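Local coordinates for RNA-binding protein RMD9, mitochondrial (Saccharomyces cerevisiae S288C, PDB 7A9X), which binds a dodecameric sequence motif in the 3'-untranslated regions of mitochondrial mRNAs and takes part in their processing or stability, at residues Y106-S109 with R110-L114; K195-D199 with E200-Q204; K444-G447 with S448-N451; T435-S438 with Y439-L443. All coordinates share one frame; numbering follows the deposited sequence.

Contact 1 (Y106-S109 with R110-L114). With nucleotides of chain B.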
loop_
_atom_site.group_PDB
_atom_site.type_symbol
_atom_site.label_atom_id
_atom_site.label_comp_id
_atom_site.label_asym_id
_atom_site.label_seq_id
_atom_site.Cartn_x
_atom_site.Cartn_y
_atom_site.Cartn_z
ATOM N N TYR A 106 -0.183 -22.790 -22.811
ATOM C CA TYR A 106 -1.477 -22.219 -22.453
ATOM C C TYR A 106 -1.805 -22.474 -20.988
ATOM O O TYR A 106 -2.190 -21.552 -20.260
ATOM C CB TYR A 106 -2.565 -22.793 -23.362
ATOM C CG TYR A 106 -3.951 -22.248 -23.097
ATOM C CD1 TYR A 106 -4.344 -21.023 -23.617
ATOM C CD2 TYR A 106 -4.870 -22.965 -22.340
ATOM C CE1 TYR A 106 -5.610 -20.522 -23.383
ATOM C CE2 TYR A 106 -6.140 -22.471 -22.100
ATOM C CZ TYR A 106 -6.504 -21.249 -22.626
ATOM O OH TYR A 106 -7.766 -20.751 -22.392
ATOM N N ARG A 107 -1.657 -23.722 -20.537
ATOM C CA ARG A 107 -1.978 -24.054 -19.151
ATOM C C ARG A 107 -1.083 -23.299 -18.177
ATOM O O ARG A 107 -1.553 -22.812 -17.141
ATOM C CB ARG A 107 -1.864 -25.561 -18.932
ATOM C CG ARG A 107 -3.023 -26.353 -19.515
ATOM C CD ARG A 107 -2.889 -27.838 -19.228
ATOM N NE ARG A 107 -4.022 -28.593 -19.755
ATOM C CZ ARG A 107 -4.077 -29.101 -20.982
ATOM N NH1 ARG A 107 -5.149 -29.772 -21.376
ATOM N NH2 ARG A 107 -3.059 -28.937 -21.817
ATOM N N VAL A 108 0.210 -23.193 -18.488
ATOM C CA VAL A 108 1.118 -22.438 -17.631
ATOM C C VAL A 108 0.734 -20.964 -17.622
ATOM O O VAL A 108 0.739 -20.313 -16.570
ATOM C CB VAL A 108 2.575 -22.642 -18.085
ATOM C CG1 VAL A 108 3.532 -21.858 -17.197
ATOM C CG2 VAL A 108 2.931 -24.120 -18.078
ATOM N N SER A 109 0.384 -20.421 -18.789
ATOM C CA SER A 109 0.021 -19.011 -18.880
ATOM C C SER A 109 -1.255 -18.711 -18.103
ATOM O O SER A 109 -1.353 -17.674 -17.437
ATOM C CB SER A 109 -0.136 -18.606 -20.344
ATOM O OG SER A 109 1.078 -18.781 -21.054
ATOM N N ARG A 110 -2.244 -19.605 -18.181
ATOM C CA ARG A 110 -3.472 -19.412 -17.417
ATOM C C ARG A 110 -3.206 -19.450 -15.918
ATOM O O ARG A 110 -3.866 -18.742 -15.150
ATOM C CB ARG A 110 -4.503 -20.472 -17.805
ATOM C CG ARG A 110 -4.957 -20.403 -19.259
ATOM C CD ARG A 110 -6.179 -19.514 -19.434
ATOM N NE ARG A 110 -7.407 -20.182 -19.011
ATOM C CZ ARG A 110 -8.618 -19.635 -19.075
ATOM N NH1 ARG A 110 -9.680 -20.317 -18.667
ATOM N NH2 ARG A 110 -8.768 -18.403 -19.545
ATOM N N LEU A 111 -2.238 -20.263 -15.485
ATOM C CA LEU A 111 -1.885 -20.303 -14.070
ATOM C C LEU A 111 -1.202 -19.014 -13.631
ATOM O O LEU A 111 -1.508 -18.479 -12.560
ATOM C CB LEU A 111 -0.986 -21.505 -13.783
ATOM C CG LEU A 111 -0.546 -21.657 -12.326
ATOM C CD1 LEU A 111 -1.757 -21.838 -11.425
ATOM C CD2 LEU A 111 0.416 -22.822 -12.176
ATOM N N ILE A 112 -0.274 -18.505 -14.447
ATOM C CA ILE A 112 0.417 -17.262 -14.108
ATOM C C ILE A 112 -0.576 -16.112 -14.001
ATOM O O ILE A 112 -0.520 -15.309 -13.061
ATOM C CB ILE A 112 1.518 -16.959 -15.142
ATOM C CG1 ILE A 112 2.583 -18.058 -15.138
ATOM C CG2 ILE A 112 2.147 -15.609 -14.860
ATOM C CD1 ILE A 112 3.677 -17.841 -16.162
ATOM N N HIS A 113 -1.494 -16.012 -14.964
ATOM C CA HIS A 113 -2.545 -15.002 -14.894
ATOM C C HIS A 113 -3.345 -15.140 -13.605
ATOM O O HIS A 113 -3.649 -14.142 -12.939
ATOM C CB HIS A 113 -3.452 -15.123 -16.121
ATOM C CG HIS A 113 -4.526 -14.081 -16.200
ATOM N ND1 HIS A 113 -5.505 -14.102 -17.171
ATOM C CD2 HIS A 113 -4.775 -12.989 -15.439
ATOM C CE1 HIS A 113 -6.314 -13.071 -17.001
ATOM N NE2 HIS A 113 -5.892 -12.379 -15.958
ATOM N N LEU A 114 -3.674 -16.377 -13.225
ATOM C CA LEU A 114 -4.457 -16.604 -12.015
ATOM C C LEU A 114 -3.712 -16.125 -10.776
ATOM O O LEU A 114 -4.296 -15.468 -9.907
ATOM C CB LEU A 114 -4.810 -18.086 -11.890
ATOM C CG LEU A 114 -5.610 -18.465 -10.646
ATOM C CD1 LEU A 114 -6.923 -17.700 -10.633
ATOM C CD2 LEU A 114 -5.850 -19.965 -10.600
ATOM P P A B 3 -4.721 -8.581 -25.570
ATOM O OP1 A B 3 -4.947 -7.212 -25.036
ATOM O OP2 A B 3 -3.336 -9.055 -25.824
ATOM O "O5'" A B 3 -5.407 -9.608 -24.568
ATOM C "C5'" A B 3 -6.747 -9.429 -24.142
ATOM C "C4'" A B 3 -7.245 -10.642 -23.402
ATOM O "O4'" A B 3 -7.237 -11.788 -24.290
ATOM C "C3'" A B 3 -6.401 -11.082 -22.215
ATOM O "O3'" A B 3 -6.694 -10.340 -21.042
ATOM C "C2'" A B 3 -6.725 -12.567 -22.103
ATOM O "O2'" A B 3 -7.966 -12.763 -21.439
ATOM C "C1'" A B 3 -6.898 -12.954 -23.573
ATOM N N9 A B 3 -5.665 -13.517 -24.155
ATOM C C8 A B 3 -4.649 -12.844 -24.789
ATOM N N7 A B 3 -3.678 -13.621 -25.204
ATOM C C5 A B 3 -4.083 -14.892 -24.819
ATOM C C6 A B 3 -3.492 -16.160 -24.966
ATOM N N6 A B 3 -2.318 -16.365 -25.565
ATOM N N1 A B 3 -4.158 -17.226 -24.467
ATOM C C2 A B 3 -5.336 -17.023 -23.866
ATOM N N3 A B 3 -5.993 -15.882 -23.667
ATOM C C4 A B 3 -5.305 -14.844 -24.171
ATOM P P A B 4 -5.596 -10.153 -19.884
ATOM O OP1 A B 4 -4.342 -10.833 -20.296
ATOM O OP2 A B 4 -6.242 -10.519 -18.600
ATOM O "O5'" A B 4 -5.350 -8.578 -19.827
ATOM C "C5'" A B 4 -4.815 -7.869 -20.935
ATOM C "C4'" A B 4 -5.334 -6.452 -20.984
ATOM O "O4'" A B 4 -6.728 -6.452 -21.395
ATOM C "C3'" A B 4 -5.337 -5.694 -19.665
ATOM O "O3'" A B 4 -4.072 -5.148 -19.333
ATOM C "C2'" A B 4 -6.417 -4.644 -19.891
ATOM O "O2'" A B 4 -5.923 -3.574 -20.682
ATOM C "C1'" A B 4 -7.432 -5.433 -20.716
ATOM N N9 A B 4 -8.441 -6.066 -19.849
ATOM C C8 A B 4 -8.580 -7.400 -19.554
ATOM N N7 A B 4 -9.569 -7.654 -18.731
ATOM C C5 A B 4 -10.113 -6.404 -18.464
ATOM C C6 A B 4 -11.190 -5.991 -17.659
ATOM N N6 A B 4 -11.947 -6.829 -16.946
ATOM N N1 A B 4 -11.471 -4.671 -17.613
ATOM C C2 A B 4 -10.715 -3.827 -18.328
ATOM N N3 A B 4 -9.677 -4.094 -19.120
ATOM C C4 A B 4 -9.426 -5.415 -19.144
#

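Contact 2 (K195-D199 with E200-Q204)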
loop_
_atom_site.group_PDB
_atom_site.type_symbol
_atom_site.label_atom_id
_atom_site.label_comp_id
_atom_site.label_asym_id
_atom_site.label_seq_id
_atom_site.Cartn_x
_atom_site.Cartn_y
_atom_site.Cartn_z
ATOM N N LYS A 195 16.203 -14.493 -23.737
ATOM C CA LYS A 195 16.815 -14.455 -25.061
ATOM C C LYS A 195 17.656 -15.701 -25.311
ATOM O O LYS A 195 17.614 -16.281 -26.404
ATOM C CB LYS A 195 17.668 -13.194 -25.211
ATOM C CG LYS A 195 16.902 -11.887 -25.070
ATOM C CD LYS A 195 17.842 -10.697 -25.200
ATOM C CE LYS A 195 17.091 -9.385 -25.078
ATOM N NZ LYS A 195 18.013 -8.220 -25.138
ATOM N N ASN A 196 18.414 -16.135 -24.310
ATOM C CA ASN A 196 19.296 -17.294 -24.447
ATOM C C ASN A 196 18.657 -18.538 -23.834
ATOM O O ASN A 196 19.167 -19.136 -22.887
ATOM C CB ASN A 196 20.654 -17.000 -23.815
ATOM C CG ASN A 196 21.463 -15.991 -24.612
ATOM O OD1 ASN A 196 21.478 -16.022 -25.843
ATOM N ND2 ASN A 196 22.143 -15.092 -23.909
ATOM N N LEU A 197 17.519 -18.927 -24.399
ATOM C CA LEU A 197 16.815 -20.135 -23.998
ATOM C C LEU A 197 16.825 -21.144 -25.138
ATOM O O LEU A 197 16.746 -20.772 -26.313
ATOM C CB LEU A 197 15.372 -19.828 -23.589
ATOM C CG LEU A 197 15.165 -19.103 -22.260
ATOM C CD1 LEU A 197 13.679 -18.982 -21.952
ATOM C CD2 LEU A 197 15.892 -19.827 -21.140
ATOM N N SER A 198 16.908 -22.428 -24.778
ATOM C CA SER A 198 16.927 -23.483 -25.787
ATOM C C SER A 198 15.618 -23.525 -26.565
ATOM O O SER A 198 15.616 -23.558 -27.802
ATOM C CB SER A 198 17.204 -24.833 -25.127
ATOM O OG SER A 198 17.125 -25.877 -26.079
ATOM N N ASP A 199 14.493 -23.524 -25.854
ATOM C CA ASP A 199 13.178 -23.525 -26.489
ATOM C C ASP A 199 12.964 -22.172 -27.152
ATOM O O ASP A 199 12.632 -21.188 -26.491
ATOM C CB ASP A 199 12.092 -23.821 -25.462
ATOM C CG ASP A 199 10.753 -24.143 -26.103
ATOM O OD1 ASP A 199 10.638 -24.046 -27.344
ATOM O OD2 ASP A 199 9.812 -24.502 -25.362
ATOM N N GLU A 200 13.165 -22.121 -28.471
ATOM C CA GLU A 200 13.056 -20.856 -29.189
ATOM C C GLU A 200 11.641 -20.295 -29.126
ATOM O O GLU A 200 11.454 -19.075 -29.201
ATOM C CB GLU A 200 13.492 -21.045 -30.642
ATOM C CG GLU A 200 13.636 -19.757 -31.425
ATOM C CD GLU A 200 14.070 -19.996 -32.855
ATOM O OE1 GLU A 200 14.070 -21.168 -33.287
ATOM O OE2 GLU A 200 14.416 -19.015 -33.544
ATOM N N THR A 201 10.640 -21.164 -28.975
ATOM C CA THR A 201 9.253 -20.713 -28.948
ATOM C C THR A 201 8.995 -19.788 -27.763
ATOM O O THR A 201 8.439 -18.695 -27.923
ATOM C CB THR A 201 8.316 -21.921 -28.910
ATOM O OG1 THR A 201 8.627 -22.800 -29.999
ATOM C CG2 THR A 201 6.868 -21.475 -29.028
ATOM N N THR A 202 9.392 -20.211 -26.558
ATOM C CA THR A 202 9.234 -19.345 -25.394
ATOM C C THR A 202 10.142 -18.128 -25.480
ATOM O O THR A 202 9.784 -17.051 -24.988
ATOM C CB THR A 202 9.523 -20.108 -24.103
ATOM O OG1 THR A 202 10.914 -19.983 -23.779
ATOM C CG2 THR A 202 9.184 -21.572 -24.266
ATOM N N SER A 203 11.321 -18.280 -26.088
ATOM C CA SER A 203 12.208 -17.137 -26.272
ATOM C C SER A 203 11.580 -16.105 -27.198
ATOM O O SER A 203 11.734 -14.897 -26.987
ATOM C CB SER A 203 13.556 -17.605 -26.815
ATOM O OG SER A 203 14.498 -16.547 -26.808
ATOM N N GLN A 204 10.861 -16.565 -28.225
ATOM C CA GLN A 204 10.160 -15.644 -29.110
ATOM C C GLN A 204 8.959 -15.009 -28.424
ATOM O O GLN A 204 8.596 -13.872 -28.744
ATOM C CB GLN A 204 9.711 -16.369 -30.376
ATOM C CG GLN A 204 10.849 -16.785 -31.281
ATOM C CD GLN A 204 10.430 -17.840 -32.281
ATOM O OE1 GLN A 204 9.341 -18.408 -32.182
ATOM N NE2 GLN A 204 11.294 -18.111 -33.252
#

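Contact 3 (K444-G447 with S448-N451)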
loop_
_atom_site.group_PDB
_atom_site.type_symbol
_atom_site.label_atom_id
_atom_site.label_comp_id
_atom_site.label_asym_id
_atom_site.label_seq_id
_atom_site.Cartn_x
_atom_site.Cartn_y
_atom_site.Cartn_z
ATOM N N LYS A 444 0.008 7.631 22.045
ATOM C CA LYS A 444 1.253 8.102 21.447
ATOM C C LYS A 444 1.361 9.620 21.493
ATOM O O LYS A 444 2.462 10.160 21.653
ATOM C CB LYS A 444 1.352 7.607 20.001
ATOM C CG LYS A 444 2.667 7.922 19.301
ATOM C CD LYS A 444 2.573 7.636 17.806
ATOM C CE LYS A 444 3.945 7.578 17.152
ATOM N NZ LYS A 444 4.763 8.795 17.401
ATOM N N SER A 445 0.229 10.322 21.368
ATOM C CA SER A 445 0.248 11.780 21.304
ATOM C C SER A 445 0.804 12.406 22.579
ATOM O O SER A 445 1.339 13.518 22.534
ATOM C CB SER A 445 -1.160 12.309 21.028
ATOM O OG SER A 445 -1.642 11.844 19.777
ATOM N N LEU A 446 0.690 11.715 23.714
ATOM C CA LEU A 446 1.182 12.266 24.970
ATOM C C LEU A 446 2.696 12.431 24.977
ATOM O O LEU A 446 3.214 13.239 25.755
ATOM C CB LEU A 446 0.739 11.381 26.134
ATOM C CG LEU A 446 -0.777 11.239 26.306
ATOM C CD1 LEU A 446 -1.103 10.385 27.518
ATOM C CD2 LEU A 446 -1.437 12.605 26.414
ATOM N N GLY A 447 3.412 11.695 24.134
ATOM C CA GLY A 447 4.845 11.843 24.006
ATOM C C GLY A 447 5.313 13.085 23.279
ATOM O O GLY A 447 6.519 13.342 23.232
ATOM N N SER A 448 4.400 13.870 22.704
ATOM C CA SER A 448 4.753 15.100 22.011
ATOM C C SER A 448 4.415 16.360 22.792
ATOM O O SER A 448 4.705 17.459 22.309
ATOM C CB SER A 448 4.054 15.160 20.643
ATOM O OG SER A 448 4.536 14.142 19.775
ATOM N N ILE A 449 3.811 16.237 23.971
ATOM C CA ILE A 449 3.460 17.393 24.785
ATOM C C ILE A 449 4.072 17.223 26.165
ATOM O O ILE A 449 4.331 16.106 26.625
ATOM C CB ILE A 449 1.931 17.587 24.893
ATOM C CG1 ILE A 449 1.284 16.362 25.547
ATOM C CG2 ILE A 449 1.329 17.875 23.524
ATOM C CD1 ILE A 449 -0.189 16.539 25.852
ATOM N N ASP A 450 4.311 18.353 26.826
ATOM C CA ASP A 450 4.767 18.339 28.207
ATOM C C ASP A 450 3.630 18.494 29.204
ATOM O O ASP A 450 3.765 18.052 30.350
ATOM C CB ASP A 450 5.800 19.449 28.434
ATOM C CG ASP A 450 7.008 19.306 27.535
ATOM O OD1 ASP A 450 7.066 18.313 26.779
ATOM O OD2 ASP A 450 7.896 20.184 27.580
ATOM N N ASN A 451 2.510 19.084 28.783
ATOM C CA ASN A 451 1.373 19.349 29.663
ATOM C C ASN A 451 0.540 18.075 29.825
ATOM O O ASN A 451 -0.571 17.935 29.307
ATOM C CB ASN A 451 0.546 20.504 29.117
ATOM C CG ASN A 451 -0.575 20.909 30.048
ATOM O OD1 ASN A 451 -0.540 20.620 31.243
ATOM N ND2 ASN A 451 -1.579 21.584 29.502
HETATM O O HOH W 1 3.570 11.447 19.740
#

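Contact 4 (T435-S438 with Y439-L443). With nucleotides of chain B.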
loop_
_atom_site.group_PDB
_atom_site.type_symbol
_atom_site.label_atom_id
_atom_site.label_comp_id
_atom_site.label_asym_id
_atom_site.label_seq_id
_atom_site.Cartn_x
_atom_site.Cartn_y
_atom_site.Cartn_z
ATOM N N THR A 435 -11.924 2.242 16.151
ATOM C CA THR A 435 -10.992 1.123 16.101
ATOM C C THR A 435 -9.909 1.339 17.151
ATOM O O THR A 435 -9.854 2.376 17.817
ATOM C CB THR A 435 -10.357 0.972 14.715
ATOM O OG1 THR A 435 -9.357 1.983 14.534
ATOM C CG2 THR A 435 -11.403 1.096 13.624
ATOM N N ILE A 436 -9.030 0.343 17.293
ATOM C CA ILE A 436 -7.923 0.466 18.233
ATOM C C ILE A 436 -6.857 1.445 17.769
ATOM O O ILE A 436 -5.995 1.824 18.570
ATOM C CB ILE A 436 -7.274 -0.907 18.495
ATOM C CG1 ILE A 436 -6.606 -1.439 17.227
ATOM C CG2 ILE A 436 -8.311 -1.897 19.005
ATOM C CD1 ILE A 436 -5.890 -2.762 17.431
ATOM N N ILE A 437 -6.892 1.865 16.501
ATOM C CA ILE A 437 -5.877 2.782 15.988
ATOM C C ILE A 437 -5.931 4.114 16.729
ATOM O O ILE A 437 -4.895 4.657 17.131
ATOM C CB ILE A 437 -6.045 2.984 14.471
ATOM C CG1 ILE A 437 -6.178 1.640 13.750
ATOM C CG2 ILE A 437 -4.880 3.793 13.913
ATOM C CD1 ILE A 437 -4.970 0.752 13.864
ATOM N N SER A 438 -7.135 4.661 16.914
ATOM C CA SER A 438 -7.278 5.950 17.585
ATOM C C SER A 438 -6.726 5.896 19.003
ATOM O O SER A 438 -5.961 6.775 19.419
ATOM C CB SER A 438 -8.748 6.370 17.597
ATOM O OG SER A 438 -9.545 5.390 18.244
ATOM N N TYR A 439 -7.102 4.865 19.762
ATOM C CA TYR A 439 -6.628 4.750 21.136
ATOM C C TYR A 439 -5.116 4.581 21.190
ATOM O O TYR A 439 -4.475 5.059 22.133
ATOM C CB TYR A 439 -7.336 3.589 21.836
ATOM C CG TYR A 439 -8.844 3.738 21.882
ATOM C CD1 TYR A 439 -9.638 3.300 20.828
ATOM C CD2 TYR A 439 -9.472 4.320 22.977
ATOM C CE1 TYR A 439 -11.016 3.437 20.862
ATOM C CE2 TYR A 439 -10.852 4.459 23.020
ATOM C CZ TYR A 439 -11.617 4.015 21.960
ATOM O OH TYR A 439 -12.987 4.150 21.995
ATOM N N ARG A 440 -4.528 3.921 20.190
ATOM C CA ARG A 440 -3.072 3.853 20.112
ATOM C C ARG A 440 -2.470 5.233 19.876
ATOM O O ARG A 440 -1.492 5.609 20.531
ATOM C CB ARG A 440 -2.645 2.889 19.004
ATOM C CG ARG A 440 -2.775 1.423 19.369
ATOM C CD ARG A 440 -2.492 0.526 18.178
ATOM N NE ARG A 440 -2.547 -0.886 18.541
ATOM C CZ ARG A 440 -2.492 -1.886 17.668
ATOM N NH1 ARG A 440 -2.384 -1.631 16.369
ATOM N NH2 ARG A 440 -2.549 -3.140 18.094
ATOM N N ILE A 441 -3.047 6.002 18.950
ATOM C CA ILE A 441 -2.498 7.315 18.623
ATOM C C ILE A 441 -2.708 8.288 19.775
ATOM O O ILE A 441 -1.836 9.111 20.075
ATOM C CB ILE A 441 -3.120 7.840 17.317
ATOM C CG1 ILE A 441 -2.817 6.879 16.165
ATOM C CG2 ILE A 441 -2.593 9.231 17.000
ATOM C CD1 ILE A 441 -3.641 7.138 14.931
ATOM N N LEU A 442 -3.867 8.211 20.438
ATOM C CA LEU A 442 -4.128 9.089 21.575
ATOM C C LEU A 442 -3.105 8.876 22.684
ATOM O O LEU A 442 -2.675 9.835 23.335
ATOM C CB LEU A 442 -5.548 8.863 22.095
ATOM C CG LEU A 442 -6.676 9.480 21.264
ATOM C CD1 LEU A 442 -8.022 8.904 21.668
ATOM C CD2 LEU A 442 -6.681 10.991 21.421
ATOM N N LEU A 443 -2.696 7.626 22.909
ATOM C CA LEU A 443 -1.613 7.373 23.855
ATOM C C LEU A 443 -0.287 7.898 23.321
ATOM O O LEU A 443 0.470 8.547 24.053
ATOM C CB LEU A 443 -1.513 5.879 24.159
ATOM C CG LEU A 443 -0.358 5.454 25.072
ATOM C CD1 LEU A 443 -0.459 6.138 26.427
ATOM C CD2 LEU A 443 -0.321 3.942 25.234
ATOM P P U B 11 1.106 6.412 10.922
ATOM O OP1 U B 11 2.063 7.511 11.218
ATOM O OP2 U B 11 1.436 5.429 9.858
ATOM O "O5'" U B 11 0.834 5.607 12.271
ATOM C "C5'" U B 11 0.539 6.285 13.481
ATOM C "C4'" U B 11 0.157 5.320 14.574
ATOM O "O4'" U B 11 -1.120 4.702 14.261
ATOM C "C3'" U B 11 1.092 4.139 14.780
ATOM O "O3'" U B 11 2.245 4.467 15.533
ATOM C "C2'" U B 11 0.188 3.117 15.453
ATOM O "O2'" U B 11 0.006 3.430 16.826
ATOM C "C1'" U B 11 -1.134 3.367 14.727
ATOM N N1 U B 11 -1.305 2.469 13.565
ATOM C C2 U B 11 -1.650 1.151 13.804
ATOM O O2 U B 11 -1.821 0.695 14.922
ATOM N N3 U B 11 -1.795 0.382 12.676
ATOM C C4 U B 11 -1.628 0.789 11.367
ATOM O O4 U B 11 -1.788 -0.021 10.454
ATOM C C5 U B 11 -1.270 2.164 11.206
ATOM C C6 U B 11 -1.124 2.936 12.285
ATOM P P U B 10 -0.036 3.963 6.400
ATOM O OP1 U B 10 1.318 4.577 6.392
ATOM O OP2 U B 10 -0.181 2.528 6.754
ATOM O "O5'" U B 10 -0.952 4.818 7.386
ATOM C "C5'" U B 10 -0.846 6.234 7.452
ATOM C "C4'" U B 10 -1.693 6.787 8.570
ATOM O "O4'" U B 10 -3.067 6.374 8.369
ATOM C "C3'" U B 10 -1.341 6.291 9.966
ATOM O "O3'" U B 10 -0.317 7.068 10.568
ATOM C "C2'" U B 10 -2.667 6.368 10.717
ATOM O "O2'" U B 10 -2.885 7.673 11.231
ATOM C "C1'" U B 10 -3.685 6.099 9.605
ATOM N N1 U B 10 -4.169 4.699 9.589
ATOM C C2 U B 10 -5.377 4.433 10.204
ATOM O O2 U B 10 -6.041 5.293 10.756
ATOM N N3 U B 10 -5.780 3.122 10.147
ATOM C C4 U B 10 -5.110 2.075 9.548
ATOM O O4 U B 10 -5.601 0.947 9.581
ATOM C C5 U B 10 -3.868 2.431 8.931
ATOM C C6 U B 10 -3.453 3.700 8.970
#

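Contact 1 (Y106-S109 with R110-L114)
Tyr106 and Arg110 sit one helical turn apart and run side by side in the same direction, the arginine chain laid over one face of the phenol ring. Arg110 CG stands 3.9 Å from the ring centroid of Tyr106, 17° off the ring normal, a CH-pi contact. Further out, Arg110 CD is 3.6 Å from Tyr106 CZ, and the guanidinium plane lies only 14° from that of the ring, with the phenol oxygen beneath its rim. Bends at chi2 and chi3 lay the arginine chain over the phenol ring. Its far end is held by Ser52, to which NH1 is hydrogen-bonded. Replacing Arg110 by an alanine removes the chain over the ring, and is likely to leave that face of Tyr106 without its aliphatic partner and Ser52 without this one.

Apolar contact across the turn is lighter: Val108 CG1 meets Ile112 CD1 at 4.2 Å.

The backbone is regular alpha-helix, part of helix 105-128 ahead of the first pentatricopeptide repeat. Its i to i+4 bonds run from Arg110 N to Tyr106 O (2.8 Å) through to His113 N and Ser109 O (3.0 Å).

Two side chains face the RNA. Tyr106 turns a ring edge to the base of nucleotide A3 of chain B, its CE1 3.5 Å from A3 C2. The His113 ring approaches the A4 phosphate of chain B, with CE1 3.0 Å and NE2 3.2 Å from OP2, while its ND1 is hydrogen-bonded to Tyr169 and its ring stacks with His173.

Contact 2 (K195-D199 with E200-Q204)
The carbonyl oxygen of Asp199 takes two donors from the first turn of the helix that follows it. Ser203 N gives the firmer bond, 3.2 Å to Asp199 O, lying in the carbonyl plane and 160° at the hydrogen; Thr202 OG1 adds a weak one to Asp199 O at 3.4 Å. The Asp199 carboxylate turns back over the same turn. With CG anti to the backbone N (chi1 -167°), OD1 accepts weakly from Thr201 N at 3.3 Å, and OD2 comes to rest 3.2 Å from Thr202 CG2. The two branches of Thr202 thus divide the work: the methyl lies against the carboxylate, while the hydroxyl reaches the main-chain carbonyl and also touches Leu197 CD1, 3.5 Å from OG1. A valine in place of Thr202 would probably leave Asp199 O without its weak second donor.

Ser203 turns to the preceding loop. Its OG lies 3.2 Å from Lys195 O, and its hydrogen-bond partner is the neighbouring carbonyl of Ser194, which ties Ser203 to the chain just ahead of Lys195. Thr202 and Asp199 also touch Ser165. Asp199 is the N-cap of helix 200-205, its carboxylate making a weak capping bond to Thr201 N, and the helix starts between the first two predicted pentatricopeptide repeats, just after the end of the first.

Contact 3 (K444-G447 with S448-N451)
Ser448 is tied to the residues before it by one direct bond and one water bridge. The direct one runs from Ser448 N to Ser445 O and is 3.1 Å long, but the donor stands well above the carbonyl plane, 55° out of it. The water donates to Lys444 O at 2.6 Å and is hydrogen-bonded to Ser448 OG at 2.9 Å. With OG beside the backbone N and anti to the carbonyl carbon (chi1 -66°), the hydroxyl is placed where this water can join it to the carbonyl one turn back.

These bonds span the C-terminal end of helix 436-445. Gly447 N to Lys444 O, 3.1 Å, and Ser448 N to Ser445 O both link residues three apart, so the chain winds more tightly here before it extends at Ile449 and leads to helix 454-470, within a region assigned by inference to the eighth pentatricopeptide repeat.

The apolar part of the contact is made by Leu446 and Ile449, whose chains cross at a slant with Leu446 CD2 and Ile449 CD1 4.2 Å apart. Ile449 CG1 lies between the backbone N and the carbonyl carbon (chi1 61°), which brings it to 3.7 Å from Leu446 O. Leu446 also packs on Ile457 of helix 454-470, and Ile449 on Ile420 of helix 417-429.

Two main-chain acceptors, Leu446 O and Ile449 O, come within 3.2 Å of each other without a proton between them. Arg540 serves both, its NH2 bonded to Leu446 O and its NH1 more weakly to Ile449 O, and its positive charge probably offsets their mutual repulsion.

Contact 4 (T435-S438 with Y439-L443)
Tyr439 presents the edge of its ring to the turn before it: CD1 lies 3.2 Å from Thr435 O, which sits in the ring plane. That carbonyl belongs to the N-cap residue, whose OG1 accepts from Ile437 N at 3.2 Å.

Arg440 follows, stretched out from CG to NE alongside Ile436. Ile436 CD1 rests over one face of the guanidinium, 3.4 Å from NH2, while the edge is turned to the RNA: NH1 donates to O2 of nucleotide U11 of chain B at 2.8 Å, 155° at the hydrogen. Salt bridges from NE to Asp480 and from NH1 to Asp134 probably fix the rotation of the group and help aim it at the base.

Ile441 CD1 meets Ile437 CG2 at 3.7 Å, and both isoleucines also touch the RNA; Ile437 CD1 is 3.3 Å from O2 of U11 of chain B, and Ile441 CG1 is 3.4 Å from its O4'. Leu442 N closes the turn on Ser438 O, 2.7 Å.

This beginning of helix 436-445 packs on helix 401-410 through Ile441 and Leu442, and on helix 454-470 through Tyr439, with helix 478-486 against Arg440 and Leu443.

Along the chain the order is contact 1, contact 2, contact 4, contact 3. The first two have centres 18 Å apart: contact 1 on helix 105-128, contact 2 at the start of helix 200-205. Contacts 4 and 3 adjoin in sequence, their centres 14 Å apart; contact 4 covers the start and most of helix 436-445, contact 3 its last residues and the following loop. The two pairs occupy opposite sides of the chain's centre, with the centres of contacts 1 and 4 44 Å apart. Contact 1 meets A3 and A4 of the RNA, contact 4 U10 and U11, and contact 3 a phosphate through Lys444, so the protein engages its target at widely separated places.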